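Local coordinates for polyphosphate kinase (Porphyromonas gingivalis, PDB 2O8R), which probably catalyses the reversible transfer of the terminal phosphate of ATP to a growing polyphosphate chain, with magnesium as cofactor, at residues 156-167 and 228-239. The protein carries 3 engineered substitutions. Numbering follows the deposited sequence. Where two conformers were deposited one is given.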
loop_
_atom_site.group_PDB
_atom_site.type_symbol
_atom_site.label_atom_id
_atom_site.label_comp_id
_atom_site.label_asym_id
_atom_site.label_seq_id
_atom_site.Cartn_x
_atom_site.Cartn_y
_atom_site.Cartn_z
ATOM N N PHE A 156 14.516 23.017 1.584
ATOM C CA PHE A 156 13.117 22.797 1.921
ATOM C C PHE A 156 13.032 21.959 3.190
ATOM O O PHE A 156 13.908 21.142 3.463
ATOM C CB PHE A 156 12.436 22.049 0.776
ATOM C CG PHE A 156 10.943 22.059 0.844
ATOM C CD1 PHE A 156 10.224 23.159 0.390
ATOM C CD2 PHE A 156 10.249 20.967 1.353
ATOM C CE1 PHE A 156 8.840 23.178 0.452
ATOM C CE2 PHE A 156 8.859 20.974 1.408
ATOM C CZ PHE A 156 8.154 22.081 0.953
ATOM N N ILE A 157 11.981 22.169 3.970
ATOM C CA ILE A 157 11.687 21.323 5.122
ATOM C C ILE A 157 10.274 20.772 4.944
ATOM O O ILE A 157 9.300 21.512 5.067
ATOM C CB ILE A 157 11.799 22.113 6.450
ATOM C CG1 ILE A 157 13.228 22.603 6.655
ATOM C CG2 ILE A 157 11.377 21.268 7.646
ATOM C CD1 ILE A 157 13.422 23.429 7.914
ATOM N N ARG A 158 10.173 19.481 4.633
ATOM C CA ARG A 158 8.883 18.835 4.357
ATOM C C ARG A 158 7.992 18.718 5.585
ATOM O O ARG A 158 8.465 18.638 6.728
ATOM C CB ARG A 158 9.087 17.445 3.764
ATOM C CG ARG A 158 9.975 17.431 2.546
ATOM C CD ARG A 158 10.139 16.038 2.034
ATOM N NE ARG A 158 8.884 15.443 1.577
ATOM C CZ ARG A 158 8.762 14.166 1.223
ATOM N NH1 ARG A 158 9.816 13.357 1.285
ATOM N NH2 ARG A 158 7.592 13.686 0.815
ATOM N N SER A 159 6.691 18.705 5.332
ATOM C CA SER A 159 5.727 18.640 6.405
ATOM C C SER A 159 5.544 17.197 6.847
ATOM O O SER A 159 5.848 16.257 6.098
ATOM C CB SER A 159 4.398 19.285 5.995
ATOM O OG SER A 159 3.844 18.635 4.871
ATOM N N GLY A 160 5.086 17.036 8.087
ATOM C CA GLY A 160 4.798 15.721 8.655
ATOM C C GLY A 160 6.031 14.926 9.018
ATOM O O GLY A 160 5.927 13.826 9.549
ATOM N N ARG A 161 7.202 15.481 8.718
ATOM C CA ARG A 161 8.468 14.844 9.051
ATOM C C ARG A 161 9.108 15.509 10.275
ATOM O O ARG A 161 8.675 16.576 10.722
ATOM C CB ARG A 161 9.422 14.885 7.849
ATOM C CG ARG A 161 8.897 14.193 6.593
ATOM C CD ARG A 161 8.924 12.669 6.710
ATOM N NE ARG A 161 10.131 12.063 6.137
ATOM C CZ ARG A 161 11.212 11.732 6.840
ATOM N NH1 ARG A 161 11.252 11.958 8.146
ATOM N NH2 ARG A 161 12.256 11.176 6.240
ATOM N N VAL A 162 10.132 14.865 10.818
ATOM C CA VAL A 162 10.883 15.422 11.913
ATOM C C VAL A 162 12.256 15.732 11.374
ATOM O O VAL A 162 12.851 14.908 10.686
ATOM C CB VAL A 162 11.019 14.416 13.045
ATOM C CG1 VAL A 162 11.987 14.921 14.093
ATOM C CG2 VAL A 162 9.674 14.141 13.653
ATOM N N TYR A 163 12.742 16.934 11.656
ATOM C CA TYR A 163 14.117 17.298 11.324
ATOM C C TYR A 163 14.840 17.738 12.581
ATOM O O TYR A 163 14.221 18.150 13.579
ATOM C CB TYR A 163 14.173 18.445 10.326
ATOM C CG TYR A 163 13.671 18.155 8.939
ATOM C CD1 TYR A 163 14.542 18.155 7.857
ATOM C CD2 TYR A 163 12.322 17.916 8.697
ATOM C CE1 TYR A 163 14.081 17.916 6.573
ATOM C CE2 TYR A 163 11.852 17.671 7.412
ATOM C CZ TYR A 163 12.735 17.668 6.357
ATOM O OH TYR A 163 12.270 17.430 5.079
ATOM N N LEU A 164 16.161 17.647 12.515
ATOM C CA LEU A 164 17.029 18.100 13.575
ATOM C C LEU A 164 17.768 19.309 13.062
ATOM O O LEU A 164 18.454 19.248 12.033
ATOM C CB LEU A 164 18.028 17.003 13.916
ATOM C CG LEU A 164 17.885 16.129 15.159
ATOM C CD1 LEU A 164 16.614 16.367 15.959
ATOM C CD2 LEU A 164 18.009 14.683 14.735
ATOM N N ALA A 165 17.600 20.426 13.756
ATOM C CA ALA A 165 18.453 21.577 13.514
ATOM C C ALA A 165 19.598 21.518 14.513
ATOM O O ALA A 165 19.369 21.465 15.722
ATOM C CB ALA A 165 17.682 22.852 13.656
ATOM N N VAL A 166 20.821 21.500 13.991
ATOM C CA VAL A 166 22.047 21.385 14.787
ATOM C C VAL A 166 22.824 22.698 14.775
ATOM O O VAL A 166 23.007 23.299 13.720
ATOM C CB VAL A 166 22.996 20.306 14.189
ATOM C CG1 VAL A 166 24.267 20.197 14.995
ATOM C CG2 VAL A 166 22.311 18.957 14.103
ATOM N N ARG A 167 23.277 23.136 15.946
ATOM C CA ARG A 167 24.164 24.295 16.066
ATOM C C ARG A 167 25.615 23.837 16.161
ATOM O O ARG A 167 25.946 22.975 16.974
ATOM C CB ARG A 167 23.808 25.101 17.308
ATOM C CG ARG A 167 24.750 26.238 17.599
ATOM C CD ARG A 167 24.134 27.202 18.588
ATOM N NE ARG A 167 24.224 26.725 19.959
ATOM C CZ ARG A 167 23.668 27.341 20.995
ATOM N NH1 ARG A 167 22.975 28.460 20.808
ATOM N NH2 ARG A 167 23.799 26.837 22.217
ATOM N N ASP A 228 24.433 21.782 20.113
ATOM C CA ASP A 228 23.111 21.369 20.504
ATOM C C ASP A 228 22.381 20.979 19.233
ATOM O O ASP A 228 22.784 21.361 18.131
ATOM C CB ASP A 228 22.385 22.524 21.202
ATOM C CG ASP A 228 21.411 22.053 22.280
ATOM O OD1 ASP A 228 20.837 20.944 22.160
ATOM O OD2 ASP A 228 21.216 22.814 23.253
ATOM N N SER A 229 21.333 20.183 19.390
ATOM C CA SER A 229 20.384 19.972 18.320
ATOM C C SER A 229 18.984 20.084 18.896
ATOM O O SER A 229 18.785 19.919 20.104
ATOM C CB SER A 229 20.610 18.628 17.621
ATOM O OG SER A 229 20.313 17.539 18.470
ATOM N N TYR A 230 18.029 20.405 18.027
ATOM C CA TYR A 230 16.641 20.604 18.425
ATOM C C TYR A 230 15.726 20.041 17.347
ATOM O O TYR A 230 15.972 20.235 16.148
ATOM C CB TYR A 230 16.344 22.086 18.608
ATOM C CG TYR A 230 17.486 22.904 19.179
ATOM C CD1 TYR A 230 17.554 23.181 20.543
ATOM C CD2 TYR A 230 18.491 23.413 18.351
ATOM C CE1 TYR A 230 18.586 23.935 21.064
ATOM C CE2 TYR A 230 19.532 24.164 18.868
ATOM C CZ TYR A 230 19.571 24.425 20.227
ATOM O OH TYR A 230 20.601 25.174 20.747
ATOM N N SER A 231 14.685 19.332 17.776
ATOM C CA SER A 231 13.733 18.729 16.855
ATOM C C SER A 231 12.801 19.814 16.383
ATOM O O SER A 231 12.328 20.629 17.179
ATOM C CB SER A 231 12.920 17.619 17.526
ATOM O OG SER A 231 13.760 16.611 18.050
ATOM N N ILE A 232 12.554 19.828 15.081
ATOM C CA ILE A 232 11.584 20.733 14.502
ATOM C C ILE A 232 10.593 19.976 13.630
ATOM O O ILE A 232 10.847 18.844 13.219
ATOM C CB ILE A 232 12.255 21.847 13.681
ATOM C CG1 ILE A 232 13.203 21.249 12.632
ATOM C CG2 ILE A 232 12.968 22.830 14.607
ATOM C CD1 ILE A 232 13.669 22.233 11.589
ATOM N N LYS A 233 9.466 20.625 13.358
ATOM C CA LYS A 233 8.387 20.083 12.546
ATOM C C LYS A 233 7.622 21.263 11.958
ATOM O O LYS A 233 7.360 22.250 12.650
ATOM C CB LYS A 233 7.467 19.242 13.429
ATOM C CG LYS A 233 6.122 18.852 12.825
ATOM C CD LYS A 233 5.278 18.124 13.869
ATOM C CE LYS A 233 3.808 18.098 13.502
ATOM N NZ LYS A 233 3.524 17.176 12.374
ATOM N N VAL A 234 7.274 21.177 10.684
ATOM C CA VAL A 234 6.428 22.192 10.077
ATOM C C VAL A 234 5.193 21.520 9.509
ATOM O O VAL A 234 5.299 20.472 8.892
ATOM C CB VAL A 234 7.200 23.019 8.996
ATOM C CG1 VAL A 234 7.957 22.121 8.047
ATOM C CG2 VAL A 234 6.275 23.944 8.228
ATOM N N SER A 235 4.016 22.084 9.770
ATOM C CA SER A 235 2.816 21.699 9.023
ATOM C C SER A 235 2.599 22.773 7.981
ATOM O O SER A 235 2.749 23.958 8.284
ATOM C CB SER A 235 1.582 21.627 9.922
ATOM O OG SER A 235 1.833 20.932 11.129
ATOM N N ARG A 236 2.260 22.377 6.759
ATOM C CA ARG A 236 1.868 23.360 5.741
ATOM C C ARG A 236 0.642 22.930 4.935
ATOM O O ARG A 236 0.246 21.761 4.988
ATOM C CB ARG A 236 3.042 23.726 4.826
ATOM C CG ARG A 236 3.813 22.563 4.242
ATOM C CD ARG A 236 4.950 23.084 3.391
ATOM N NE ARG A 236 5.779 24.021 4.137
ATOM C CZ ARG A 236 7.092 23.895 4.282
ATOM N NH1 ARG A 236 7.718 22.884 3.714
ATOM N NH2 ARG A 236 7.783 24.785 4.979
ATOM N N ASP A 237 0.041 23.888 4.218
ATOM C CA ASP A 237 -1.171 23.662 3.402
ATOM C C ASP A 237 -0.970 22.624 2.286
ATOM O O ASP A 237 -1.887 21.859 1.975
ATOM C CB ASP A 237 -1.705 24.984 2.828
ATOM C CG ASP A 237 -0.775 25.598 1.777
ATOM O OD1 ASP A 237 0.462 25.539 1.947
ATOM O OD2 ASP A 237 -1.284 26.148 0.776
ATOM N N ALA A 238 0.231 22.622 1.698
ATOM C CA ALA A 238 0.716 21.572 0.791
ATOM C C ALA A 238 2.244 21.671 0.670
ATOM O O ALA A 238 2.815 22.726 0.914
ATOM C CB ALA A 238 0.060 21.689 -0.577
ATOM N N ASP A 239 2.905 20.578 0.300
ATOM C CA ASP A 239 4.363 20.578 0.133
ATOM C C ASP A 239 4.783 21.087 -1.237
ATOM O O ASP A 239 4.857 20.311 -2.196
ATOM C CB ASP A 239 4.942 19.175 0.338
ATOM C CG ASP A 239 5.321 18.897 1.781
ATOM O OD1 ASP A 239 5.015 19.745 2.662
ATOM O OD2 ASP A 239 5.926 17.822 2.023
#
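Ser159 holds OG between its backbone N and carbonyl carbon (chi1 60°), which turns the hydroxyl onto Asp239; in Ile232 a similar first torsion of 54° carries CG1 across to CB of Tyr163, 3.8 Å away. The OG of Ser159 gives a hydrogen bond to OD1 of Asp239 at 2.7 Å, reaching it from above the carboxylate plane, 42° out of it. The backbone N of Ser159 adds a weak bond to the same oxygen. The other oxygen, OD2, lies at the guanidinium edge of Arg158 in a long salt bridge, 3.8 Å from NE, so the two carboxylate oxygens are divided between Ser159 and Arg158. Beside it, NH1 of Arg236 is directed at the carbonyl oxygen of Ile157 and at one face of the Phe156 ring, though the spacing is too short to be trusted in detail. Next along the pair comes apolar packing: CG2 of Ile157 meets CG1 of Val234 at 3.5 Å, and CD1 of Ile157 meets CD1 of Ile232. CG2 of Ile157 also sits over one face of the Tyr163 ring, whose OH accepts the N-H of Arg158 at 3.0 Å, a bond within 156-167 that links Arg158 to Tyr163. From Tyr163 onward the segments form an antiparallel ladder: reciprocal backbone bonds join Tyr163 with Ile232 (Tyr163 N to Ile232 O, 3.1 Å) and Ala165 with Tyr230. At the far end the OH of Tyr230 stands over the centre of the Arg167 guanidinium, the two planes nearly perpendicular; Tyr177 makes a cation-pi contact with Arg167. This ladder is an interior pairing of the six-stranded mixed sheet in the PPK1 middle domain: strand 178-183 flanks 163-169, strand 268-272 flanks 225-235, and helix 209-214 packs on the face bearing Leu164 and Ser229.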